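Local coordinates for GMP reductase (Trypanosoma brucei brucei, PDB 6JIG), which probably catalyses the irreversible NADPH-dependent deamination of GMP to IMP and is regulated allosterically, with changes of oligomeric state, through its cystathionine-beta-synthase domain, at residues 91-96 with 101-106; 127-132 with 191-196. The protein carries 1 engineered substitution. All blocks are in the same frame, centred on the assembly; numbering follows the deposited sequence.

Contact 1. Residues 91-96 with 101-106; sequences VKRAQS and SPRIIL. With 5GP (guanosine-5'-monophosphate), chain C.
R93 reaches across to the backbone of S101 and on the way reads the guanine of a bound GMP. Its CB is directed at segment 101-106, and CG swings anti to the backbone N (chi1 -152°). CG passes the imidazole part of the base, 3.8 Å from C8 of GMP. The chain then bends at chi2 (77°), which carries CD along to 4.0 Å from N7 of GMP and brings the guanidinium edge to edge with the base, nearly coplanar with it. There NE donates to N7 of GMP at 3.1 Å in a nearly straight bond (164°). The group ends in NH2, which serves two acceptors: O6 of GMP at 3.1 Å and the carbonyl O of S101 at 2.8 Å. N7 and the S101 oxygen both lie at the guanidinium edge, in its plane, although the S101 carbonyl is met from above its own plane. Three bonds thus fix the rotation of the flat group, a task suited to arginine with its several coplanar N-H donors. W120 also packs on this side chain.

From the other segment, the backbone N of R103 donates to O6 of GMP at 2.9 Å, and the same oxygen has CG of R103 3.3 Å away. The guanidinium of R103, however, turns aside to make a cation-pi contact with W120. P102 supplies a compact, rigid link between S101 and R103, its CA 3.8 Å from NH2 of R93. Paired donors to N7 and O6 are the classic way in which arginine recognises the Hoogsteen edge of guanine, and here they mark the purine-nucleotide site of the CBS-domain module, where GMP and GTP have both been seen.

Contact 2. Residues 127-132 with 191-196; sequences VGCLLV and TANVPI. With 5GP (guanosine-5'-monophosphate), chain C.
The side-chain amide of N193 has SG of C129 above its plane, toward the oxygen end, 3.6 Å from OD1 of N193. This places a polarisable thiol against an amide face. A second flat group, the guanine of the bound GMP, lies next to the same cysteine. One face of the base is covered by V127, whose CG1 stands directly over the ring at 3.5 Å from C5 of GMP. A methyl of a beta-branched residue makes a compact apolar lid for a purine. The exocyclic amine points toward C129, with N2 of GMP 3.3 Å from SG of C129. That amine also makes a weak hydrogen bond to the carbonyl O of C129, likewise 3.3 Å from N2 but bent to 129°; the oxygen stands off the base plane on the side of the V127 methyl. Because chi1 of C129 (87°) puts the sulfur between the backbone N and the carbonyl carbon, it touches both amine and amide, which lie roughly at right angles about it. Just before it, G128 brings its CA to 3.0 Å from O2P of GMP, a closeness to the phosphate that suits a residue without a side chain.

Farther from the nucleotide the meeting of strands 129-133 and 193-197 becomes purely apolar. CD2 of L131 approaches CB of P195 at 4.2 Å, the branched leucine end resting on the compact proline ring. L141 and L203 touch both side chains, so this part belongs to the packing between the two CBS beta sheets. The chemistry therefore changes along the interface: the sheets meet by van der Waals contact at L131 and P195, while at C129 the sulfur touches the N193 amide and the guanine amine, whose hydrogen bond is weak.

Contacts 1 and 2 are two sides of one nucleotide site, their centres about 10 Å apart. Contact 1 holds the Hoogsteen edge of the guanine, while contact 2 supplies a face and the amine side. They are joined through the sheet in which strands 104-105 and 129-133 run parallel: I105 N probably donates to L131 O at 2.9 Å, and L131 N to R103 O at 3.1 Å. P102 CB also packs on L131 CD1 at 3.7 Å. D211 and S210 add further hydrogen bonds to the nucleotide. This is probably the regulatory site, consistent with allosteric control through the CBS domain, and it is distinct from the one in the TIM barrel that holds the other GMP.

Contact 1. Residues 91-96 with 101-106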
# COMPACT_ATOMS: atom_id res chain seq x y z
N VAL A 91 24.03 40.36 -4.54
CA VAL A 91 24.09 40.18 -3.09
C VAL A 91 24.69 41.43 -2.44
O VAL A 91 24.19 41.92 -1.42
CB VAL A 91 24.89 38.93 -2.73
CG1 VAL A 91 25.04 38.82 -1.20
CG2 VAL A 91 24.20 37.66 -3.28
N LYS A 92 25.78 41.94 -3.00
CA LYS A 92 26.44 43.11 -2.44
C LYS A 92 25.56 44.34 -2.51
O LYS A 92 25.69 45.26 -1.69
CB LYS A 92 27.76 43.35 -3.17
CG LYS A 92 28.83 42.33 -2.80
CD LYS A 92 28.95 42.21 -1.28
CE LYS A 92 30.21 41.44 -0.85
NZ LYS A 92 30.26 41.43 0.66
N ARG A 93 24.64 44.37 -3.47
CA ARG A 93 23.76 45.51 -3.67
C ARG A 93 22.54 45.49 -2.75
O ARG A 93 21.83 46.50 -2.67
CB ARG A 93 23.35 45.53 -5.16
CG ARG A 93 23.02 46.89 -5.73
CD ARG A 93 24.24 47.74 -6.03
NE ARG A 93 23.83 49.12 -6.27
CZ ARG A 93 24.48 49.99 -7.03
NH1 ARG A 93 25.60 49.66 -7.65
NH2 ARG A 93 23.99 51.21 -7.16
N ALA A 94 22.32 44.39 -2.02
CA ALA A 94 21.11 44.27 -1.20
C ALA A 94 21.04 45.37 -0.14
O ALA A 94 19.95 45.88 0.15
CB ALA A 94 21.06 42.90 -0.55
N GLN A 95 22.17 45.70 0.47
CA GLN A 95 22.24 46.77 1.46
C GLN A 95 23.68 47.23 1.57
O GLN A 95 24.60 46.54 1.15
CB GLN A 95 21.70 46.31 2.82
CG GLN A 95 22.42 45.10 3.39
CD GLN A 95 21.61 44.43 4.47
OE1 GLN A 95 20.58 43.81 4.18
NE2 GLN A 95 22.04 44.57 5.71
N SER A 96 23.86 48.42 2.15
CA SER A 96 25.19 49.00 2.29
C SER A 96 25.11 50.12 3.32
O SER A 96 24.03 50.46 3.79
CB SER A 96 25.72 49.52 0.95
OG SER A 96 27.10 49.79 1.01
N SER A 101 28.04 54.25 -6.55
CA SER A 101 27.35 54.37 -7.83
C SER A 101 25.83 54.26 -7.70
O SER A 101 25.21 53.42 -8.36
CB SER A 101 27.88 53.33 -8.81
OG SER A 101 29.29 53.39 -8.86
N PRO A 102 25.21 55.10 -6.87
CA PRO A 102 23.75 55.02 -6.73
C PRO A 102 23.07 55.27 -8.07
O PRO A 102 23.60 55.96 -8.94
CB PRO A 102 23.43 56.12 -5.71
CG PRO A 102 24.55 57.10 -5.85
CD PRO A 102 25.77 56.28 -6.20
N ARG A 103 21.90 54.66 -8.24
CA ARG A 103 21.19 54.76 -9.50
C ARG A 103 20.66 56.18 -9.70
O ARG A 103 20.16 56.82 -8.76
CB ARG A 103 20.03 53.76 -9.55
CG ARG A 103 20.44 52.30 -9.30
CD ARG A 103 21.50 51.83 -10.30
NE ARG A 103 20.94 51.71 -11.64
CZ ARG A 103 21.65 51.49 -12.74
NH1 ARG A 103 22.97 51.35 -12.67
NH2 ARG A 103 21.03 51.40 -13.91
N ILE A 104 20.77 56.67 -10.94
CA ILE A 104 20.44 58.06 -11.25
C ILE A 104 19.47 58.10 -12.42
O ILE A 104 19.21 57.11 -13.09
CB ILE A 104 21.70 58.91 -11.55
CG1 ILE A 104 22.64 58.21 -12.53
CG2 ILE A 104 22.44 59.21 -10.28
CD1 ILE A 104 22.29 58.39 -13.97
N ILE A 105 18.95 59.30 -12.66
CA ILE A 105 18.06 59.56 -13.79
C ILE A 105 18.23 61.02 -14.17
O ILE A 105 18.71 61.83 -13.38
CB ILE A 105 16.60 59.22 -13.44
CG1 ILE A 105 15.74 59.09 -14.70
CG2 ILE A 105 16.03 60.24 -12.45
CD1 ILE A 105 14.37 58.56 -14.44
N LEU A 106 17.84 61.36 -15.41
CA LEU A 106 18.01 62.73 -15.88
C LEU A 106 16.69 63.48 -15.82
O LEU A 106 15.61 62.88 -15.89
CB LEU A 106 18.55 62.73 -17.31
CG LEU A 106 19.78 61.83 -17.48
CD1 LEU A 106 20.11 61.58 -18.95
CD2 LEU A 106 20.98 62.40 -16.75
P 5GP C . 14.43 51.60 -0.29
O1P 5GP C . 14.06 52.29 1.00
O2P 5GP C . 15.24 52.44 -1.25
O3P 5GP C . 13.40 50.64 -0.87
O5' 5GP C . 15.59 50.61 0.13
C5' 5GP C . 16.86 50.82 -0.44
C4' 5GP C . 17.73 49.61 -0.33
O4' 5GP C . 18.30 49.36 -1.64
C3' 5GP C . 18.90 49.82 0.63
O3' 5GP C . 19.23 48.62 1.31
C2' 5GP C . 20.01 50.25 -0.32
O2' 5GP C . 21.33 50.06 0.15
C1' 5GP C . 19.71 49.40 -1.56
N9 5GP C . 20.26 49.98 -2.78
C8 5GP C . 21.26 49.44 -3.49
N7 5GP C . 21.58 50.26 -4.51
C5 5GP C . 20.78 51.35 -4.43
C6 5GP C . 20.66 52.49 -5.20
O6 5GP C . 21.40 52.65 -6.19
N1 5GP C . 19.75 53.42 -4.87
C2 5GP C . 18.95 53.26 -3.81
N2 5GP C . 18.05 54.24 -3.52
N3 5GP C . 19.03 52.14 -3.03
C4 5GP C . 19.94 51.17 -3.32

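Contact 2. Residues 127-132 with 191-196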
# COMPACT_ATOMS: atom_id res chain seq x y z
N VAL A 127 15.32 49.39 -6.55
CA VAL A 127 15.80 50.42 -5.64
C VAL A 127 14.64 51.37 -5.33
O VAL A 127 13.64 51.42 -6.05
CB VAL A 127 17.02 51.19 -6.20
CG1 VAL A 127 18.18 50.22 -6.48
CG2 VAL A 127 16.64 51.94 -7.47
N GLY A 128 14.78 52.12 -4.24
CA GLY A 128 13.67 52.92 -3.76
C GLY A 128 13.70 54.37 -4.19
O GLY A 128 12.70 55.08 -4.10
N CYS A 129 14.85 54.83 -4.66
CA CYS A 129 14.94 56.20 -5.11
C CYS A 129 15.95 56.27 -6.23
O CYS A 129 16.80 55.39 -6.40
CB CYS A 129 15.27 57.13 -3.93
SG CYS A 129 17.00 57.33 -3.57
N LEU A 130 15.81 57.30 -7.06
CA LEU A 130 16.78 57.64 -8.08
C LEU A 130 17.21 59.08 -7.85
O LEU A 130 16.36 59.95 -7.61
CB LEU A 130 16.21 57.50 -9.50
CG LEU A 130 15.51 56.19 -9.90
CD1 LEU A 130 14.84 56.36 -11.26
CD2 LEU A 130 16.51 55.03 -9.93
N LEU A 131 18.51 59.34 -7.90
CA LEU A 131 19.01 60.70 -7.78
C LEU A 131 18.97 61.35 -9.16
O LEU A 131 19.40 60.76 -10.15
CB LEU A 131 20.42 60.72 -7.19
CG LEU A 131 20.28 60.10 -5.79
CD1 LEU A 131 21.47 59.24 -5.39
CD2 LEU A 131 19.96 61.16 -4.73
N VAL A 132 18.41 62.55 -9.22
CA VAL A 132 18.29 63.29 -10.47
C VAL A 132 19.57 64.10 -10.66
O VAL A 132 19.93 64.90 -9.79
CB VAL A 132 17.05 64.19 -10.48
CG1 VAL A 132 16.89 64.85 -11.85
CG2 VAL A 132 15.82 63.38 -10.13
N THR A 191 14.35 63.43 6.93
CA THR A 191 14.50 62.91 5.57
C THR A 191 15.01 61.47 5.61
O THR A 191 15.55 61.01 6.61
CB THR A 191 15.45 63.79 4.76
OG1 THR A 191 15.56 63.27 3.42
CG2 THR A 191 16.83 63.81 5.41
N ALA A 192 14.83 60.77 4.49
CA ALA A 192 15.16 59.35 4.41
C ALA A 192 16.33 59.06 3.48
O ALA A 192 16.69 57.89 3.30
CB ALA A 192 13.93 58.54 3.97
N ASN A 193 16.92 60.08 2.88
CA ASN A 193 18.02 59.92 1.94
C ASN A 193 18.98 61.08 2.14
O ASN A 193 18.57 62.24 2.13
CB ASN A 193 17.52 59.90 0.50
CG ASN A 193 16.79 58.62 0.15
OD1 ASN A 193 17.40 57.57 0.04
ND2 ASN A 193 15.47 58.71 -0.02
N VAL A 194 20.26 60.75 2.32
CA VAL A 194 21.32 61.74 2.39
C VAL A 194 22.36 61.39 1.34
O VAL A 194 23.20 60.50 1.54
CB VAL A 194 21.95 61.81 3.79
CG1 VAL A 194 23.12 62.78 3.80
CG2 VAL A 194 20.91 62.22 4.82
N PRO A 195 22.32 62.03 0.18
CA PRO A 195 23.42 61.88 -0.78
C PRO A 195 24.69 62.54 -0.26
O PRO A 195 24.65 63.51 0.49
CB PRO A 195 22.90 62.59 -2.03
CG PRO A 195 21.88 63.53 -1.53
CD PRO A 195 21.26 62.92 -0.32
N ILE A 196 25.82 61.96 -0.64
CA ILE A 196 27.14 62.52 -0.37
C ILE A 196 27.67 63.05 -1.69
O ILE A 196 27.78 62.30 -2.67
CB ILE A 196 28.10 61.47 0.22
CG1 ILE A 196 27.43 60.71 1.37
CG2 ILE A 196 29.44 62.13 0.63
CD1 ILE A 196 26.99 61.57 2.52
P 5GP C . 14.43 51.60 -0.29
O1P 5GP C . 14.06 52.29 1.00
O2P 5GP C . 15.24 52.44 -1.25
O3P 5GP C . 13.40 50.64 -0.87
O5' 5GP C . 15.59 50.61 0.13
C5' 5GP C . 16.86 50.82 -0.44
C4' 5GP C . 17.73 49.61 -0.33
O4' 5GP C . 18.30 49.36 -1.64
C3' 5GP C . 18.90 49.82 0.63
O3' 5GP C . 19.23 48.62 1.31
C2' 5GP C . 20.01 50.25 -0.32
O2' 5GP C . 21.33 50.06 0.15
C1' 5GP C . 19.71 49.40 -1.56
N9 5GP C . 20.26 49.98 -2.78
C8 5GP C . 21.26 49.44 -3.49
N7 5GP C . 21.58 50.26 -4.51
C5 5GP C . 20.78 51.35 -4.43
C6 5GP C . 20.66 52.49 -5.20
O6 5GP C . 21.40 52.65 -6.19
N1 5GP C . 19.75 53.42 -4.87
C2 5GP C . 18.95 53.26 -3.81
N2 5GP C . 18.05 54.24 -3.52
N3 5GP C . 19.03 52.14 -3.03
C4 5GP C . 19.94 51.17 -3.32